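Local coordinates for D-glycero-D-manno-heptose 1-phosphate kinase (Bacteroides thetaiotaomicron, PDB 3K85), which probably phosphorylates a sugar phosphate, D-glycero-D-manno-heptose 1-phosphate, with ATP as phosphate donor, as a member of the GHMP kinase family, at residues Asn86-Ile89 / Arg90-Leu94; Trp190-Asp193 / Glu194-Ser198. All coordinates share one frame; numbering follows the deposited sequence.

Interaction 1 (Asn86-Ile89 / Arg90-Leu94)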
# COMPACT_ATOMS: atom_id res chain seq x y z
N ASN A 86 -11.54 29.77 -11.37
CA ASN A 86 -12.48 29.79 -12.50
C ASN A 86 -13.17 28.44 -12.67
O ASN A 86 -14.41 28.36 -12.75
CB ASN A 86 -11.75 30.18 -13.79
CG ASN A 86 -11.32 31.65 -13.80
OD1 ASN A 86 -11.93 32.50 -13.15
ND2 ASN A 86 -10.27 31.95 -14.55
N ARG A 87 -12.36 27.38 -12.72
CA ARG A 87 -12.83 26.02 -12.88
C ARG A 87 -13.87 25.65 -11.83
O ARG A 87 -14.88 25.03 -12.16
CB ARG A 87 -11.65 25.05 -12.79
CG ARG A 87 -11.90 23.68 -13.41
CD ARG A 87 -11.86 23.76 -14.93
NE ARG A 87 -11.60 22.45 -15.53
CZ ARG A 87 -12.46 21.44 -15.47
NH1 ARG A 87 -13.62 21.61 -14.87
NH2 ARG A 87 -12.13 20.26 -16.00
N ILE A 88 -13.63 26.04 -10.57
CA ILE A 88 -14.56 25.73 -9.49
C ILE A 88 -15.85 26.55 -9.62
O ILE A 88 -16.94 26.06 -9.31
CB ILE A 88 -13.94 26.01 -8.05
CG1 ILE A 88 -12.77 25.05 -7.78
CG2 ILE A 88 -14.99 25.78 -6.97
CD1 ILE A 88 -13.14 23.59 -7.87
N ILE A 89 -15.72 27.80 -10.07
CA ILE A 89 -16.91 28.63 -10.24
C ILE A 89 -17.79 28.02 -11.34
O ILE A 89 -19.01 27.98 -11.20
CB ILE A 89 -16.56 30.09 -10.64
CG1 ILE A 89 -15.82 30.78 -9.49
CG2 ILE A 89 -17.85 30.87 -10.96
CD1 ILE A 89 -16.65 30.97 -8.24
N ARG A 90 -17.16 27.54 -12.41
CA ARG A 90 -17.88 26.93 -13.52
C ARG A 90 -18.49 25.58 -13.17
O ARG A 90 -19.71 25.41 -13.23
CB ARG A 90 -16.96 26.74 -14.72
CG ARG A 90 -16.51 28.02 -15.38
CD ARG A 90 -16.23 27.77 -16.83
NE ARG A 90 -15.14 26.82 -17.02
CZ ARG A 90 -13.86 27.11 -16.83
NH1 ARG A 90 -13.51 28.33 -16.43
NH2 ARG A 90 -12.93 26.18 -17.04
N ASP A 91 -17.64 24.63 -12.80
CA ASP A 91 -18.09 23.29 -12.46
C ASP A 91 -19.21 23.23 -11.45
O ASP A 91 -20.06 22.34 -11.51
CB ASP A 91 -16.91 22.46 -11.97
CG ASP A 91 -16.07 21.93 -13.11
OD1 ASP A 91 -16.42 22.23 -14.27
OD2 ASP A 91 -15.08 21.22 -12.84
N TYR A 92 -19.24 24.16 -10.51
CA TYR A 92 -20.28 24.14 -9.51
C TYR A 92 -21.31 25.26 -9.68
O TYR A 92 -22.21 25.42 -8.84
CB TYR A 92 -19.63 24.15 -8.11
CG TYR A 92 -18.82 22.89 -7.91
CD1 TYR A 92 -19.45 21.69 -7.57
CD2 TYR A 92 -17.45 22.86 -8.19
CE1 TYR A 92 -18.75 20.49 -7.54
CE2 TYR A 92 -16.74 21.66 -8.15
CZ TYR A 92 -17.40 20.48 -7.83
OH TYR A 92 -16.73 19.28 -7.84
N ARG A 93 -21.19 26.00 -10.78
CA ARG A 93 -22.12 27.10 -11.11
C ARG A 93 -22.35 27.99 -9.90
O ARG A 93 -23.49 28.25 -9.53
CB ARG A 93 -23.45 26.52 -11.56
CG ARG A 93 -23.38 25.46 -12.65
CD ARG A 93 -24.77 24.84 -12.87
NE ARG A 93 -25.82 25.86 -12.76
CZ ARG A 93 -27.12 25.65 -12.97
NH1 ARG A 93 -27.55 24.44 -13.31
NH2 ARG A 93 -27.99 26.65 -12.83
N LEU A 94 -21.28 28.47 -9.30
CA LEU A 94 -21.39 29.30 -8.10
C LEU A 94 -21.39 30.80 -8.36
O LEU A 94 -20.85 31.27 -9.37
CB LEU A 94 -20.24 28.95 -7.15
CG LEU A 94 -20.03 27.45 -6.92
CD1 LEU A 94 -18.74 27.22 -6.14
CD2 LEU A 94 -21.24 26.88 -6.17
O HOH W 1 -14.40 19.03 -14.17
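R87 reaches along the last turn of helix 79-91 to D91, one turn on, and its NH1 makes a salt bridge of 2.5 Å to OD2 of D91. The carboxylate meets the guanidinium at its edge, yet the two planes stand almost square, 88° apart. With CG anti to the backbone N (chi1 -159°) and a bend at chi2, the arginine chain is carried down the helix to this partner. A water also donates to D91 OD2, 2.7 Å away, and weakly accepts from R87 NH2, which forms its own salt bridge to E146 of helix 137-151. R90 folds back over R87: its guanidinium lays one face over R87 CA, and NH2 comes within 3.4 Å of R87 CD. The salt bridge from R90 NH2 to D151 probably offsets the nearness of the two arginines.

Around the helix, I88 packs CG2 against Y92 CD2 at 4.0 Å and against L94 CD1 at 4.1 Å, beside L124 and L131 of helix 115-131. L94 N then bonds to I89 O (3.0 Å), while R93 N bonds to R90 O. With R93 at positive phi as C-prime residue, this is a Schellman motif closing the helix.

Interaction 2 (Trp190-Asp193 / Glu194-Ser198)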
# COMPACT_ATOMS: atom_id res chain seq x y z
N TRP A 190 11.39 0.89 8.57
CA TRP A 190 12.82 0.71 8.43
C TRP A 190 13.32 0.85 7.00
O TRP A 190 14.47 1.23 6.78
CB TRP A 190 13.25 -0.65 9.00
CG TRP A 190 12.99 -1.82 8.11
CD1 TRP A 190 11.93 -2.67 8.17
CD2 TRP A 190 13.82 -2.29 7.04
NE1 TRP A 190 12.05 -3.64 7.22
CE2 TRP A 190 13.20 -3.43 6.51
CE3 TRP A 190 15.03 -1.85 6.49
CZ2 TRP A 190 13.75 -4.16 5.43
CZ3 TRP A 190 15.57 -2.57 5.42
CH2 TRP A 190 14.93 -3.71 4.91
N ILE A 191 12.47 0.56 6.02
CA ILE A 191 12.87 0.70 4.62
C ILE A 191 12.93 2.19 4.29
O ILE A 191 13.85 2.66 3.61
CB ILE A 191 11.85 -0.01 3.67
CG1 ILE A 191 11.93 -1.52 3.88
CG2 ILE A 191 12.12 0.36 2.22
CD1 ILE A 191 10.88 -2.28 3.12
N VAL A 192 11.96 2.92 4.80
CA VAL A 192 11.90 4.36 4.57
C VAL A 192 13.10 5.03 5.21
O VAL A 192 13.74 5.87 4.58
CB VAL A 192 10.62 4.95 5.15
CG1 VAL A 192 10.59 6.46 4.92
CG2 VAL A 192 9.42 4.29 4.51
N ASP A 193 13.39 4.67 6.46
CA ASP A 193 14.55 5.23 7.16
C ASP A 193 15.85 4.83 6.44
O ASP A 193 16.77 5.64 6.29
CB ASP A 193 14.61 4.75 8.62
CG ASP A 193 13.65 5.49 9.52
OD1 ASP A 193 13.55 6.73 9.40
OD2 ASP A 193 13.01 4.83 10.36
N GLU A 194 15.93 3.58 6.01
CA GLU A 194 17.12 3.12 5.31
C GLU A 194 17.30 3.90 4.02
O GLU A 194 18.41 4.31 3.69
CB GLU A 194 17.04 1.63 4.98
CG GLU A 194 18.29 1.08 4.31
CD GLU A 194 19.52 1.10 5.23
OE1 GLU A 194 19.43 1.66 6.35
OE2 GLU A 194 20.57 0.55 4.83
N LEU A 195 16.21 4.08 3.28
CA LEU A 195 16.27 4.81 2.02
C LEU A 195 16.62 6.27 2.26
O LEU A 195 17.42 6.85 1.51
CB LEU A 195 14.93 4.71 1.27
CG LEU A 195 14.98 5.13 -0.21
CD1 LEU A 195 15.70 4.06 -1.03
CD2 LEU A 195 13.57 5.33 -0.74
N GLU A 196 16.04 6.88 3.29
CA GLU A 196 16.33 8.28 3.58
C GLU A 196 17.80 8.51 3.94
O GLU A 196 18.38 9.52 3.53
CB GLU A 196 15.44 8.81 4.71
CG GLU A 196 13.95 8.81 4.36
CD GLU A 196 13.08 9.35 5.48
OE1 GLU A 196 13.29 8.96 6.65
OE2 GLU A 196 12.17 10.16 5.19
N SER A 197 18.41 7.60 4.68
CA SER A 197 19.82 7.78 5.04
C SER A 197 20.76 7.40 3.88
O SER A 197 21.97 7.63 3.95
CB SER A 197 20.17 6.97 6.29
OG SER A 197 19.93 5.59 6.09
N SER A 198 20.18 6.83 2.82
CA SER A 198 20.91 6.42 1.64
C SER A 198 20.72 7.41 0.48
O SER A 198 21.18 7.15 -0.63
CB SER A 198 20.44 5.04 1.17
OG SER A 198 20.70 4.03 2.12
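E196 lies alongside V192, one turn earlier in helix 189-197, and both side chains point the same way. The glutamate's CG is anti to its own carbonyl carbon (chi1 -63°), which sets it close over V192 O, at 3.0 Å; beyond CG the chain runs out extended, bringing CD to 3.9 Å from V192 CG1. That methyl is turned to meet it, anti to the valine N (chi1 179°). At the carboxylate, OE2 accepts a hydrogen bond from the backbone N of F331, while OE1 stands 3.6 Å from D193 OD1. The two carboxylates cross with their planes 49° apart, and their like charges would probably raise the affinity of one or the other for a proton. Cut back to an alanine, E196 would lose its carboxylate, which would probably leave F331 N without this acceptor and the V192 CG1 methyl without its glutamate neighbour.

W190 folds its ring over I191, whose CG1 sits 3.4 Å above the ring plane near its centre; W190 CE3 approaches E194 CB obliquely at 4.3 Å. Toward the helix end, S198 OG donates to E194 O at 2.8 Å. S197 OG lies near both D193 O and E194 O.

L195 packs on F254 of helix 251-264 and on F331; E194 and the two serines touch P309 at the start of helix 309-320, and S198 leads into strand 199-202, sharing backbone hydrogen bonds with V307.

Interactions 1 and 2 are both local contacts within the closing turns of a helix, but of different helices, on opposite sides of the chain's centre, with centres about 43 Å apart and no touch between them. Each mixes buried and exposed residues. In 86-94 opposite charges dominate the outer side: arginines pair with acids of their own helix and of helix 137-151, while the inner side is aliphatic, against helix 115-131. In 190-198 two acids come near each other with no opposite charge between them in the segments, and the polar links are to backbone groups, by serine hydroxyls and a glutamate. Interaction 1 ends in a loop; interaction 2 runs directly into strand 199-202 of the three-stranded antiparallel sheet.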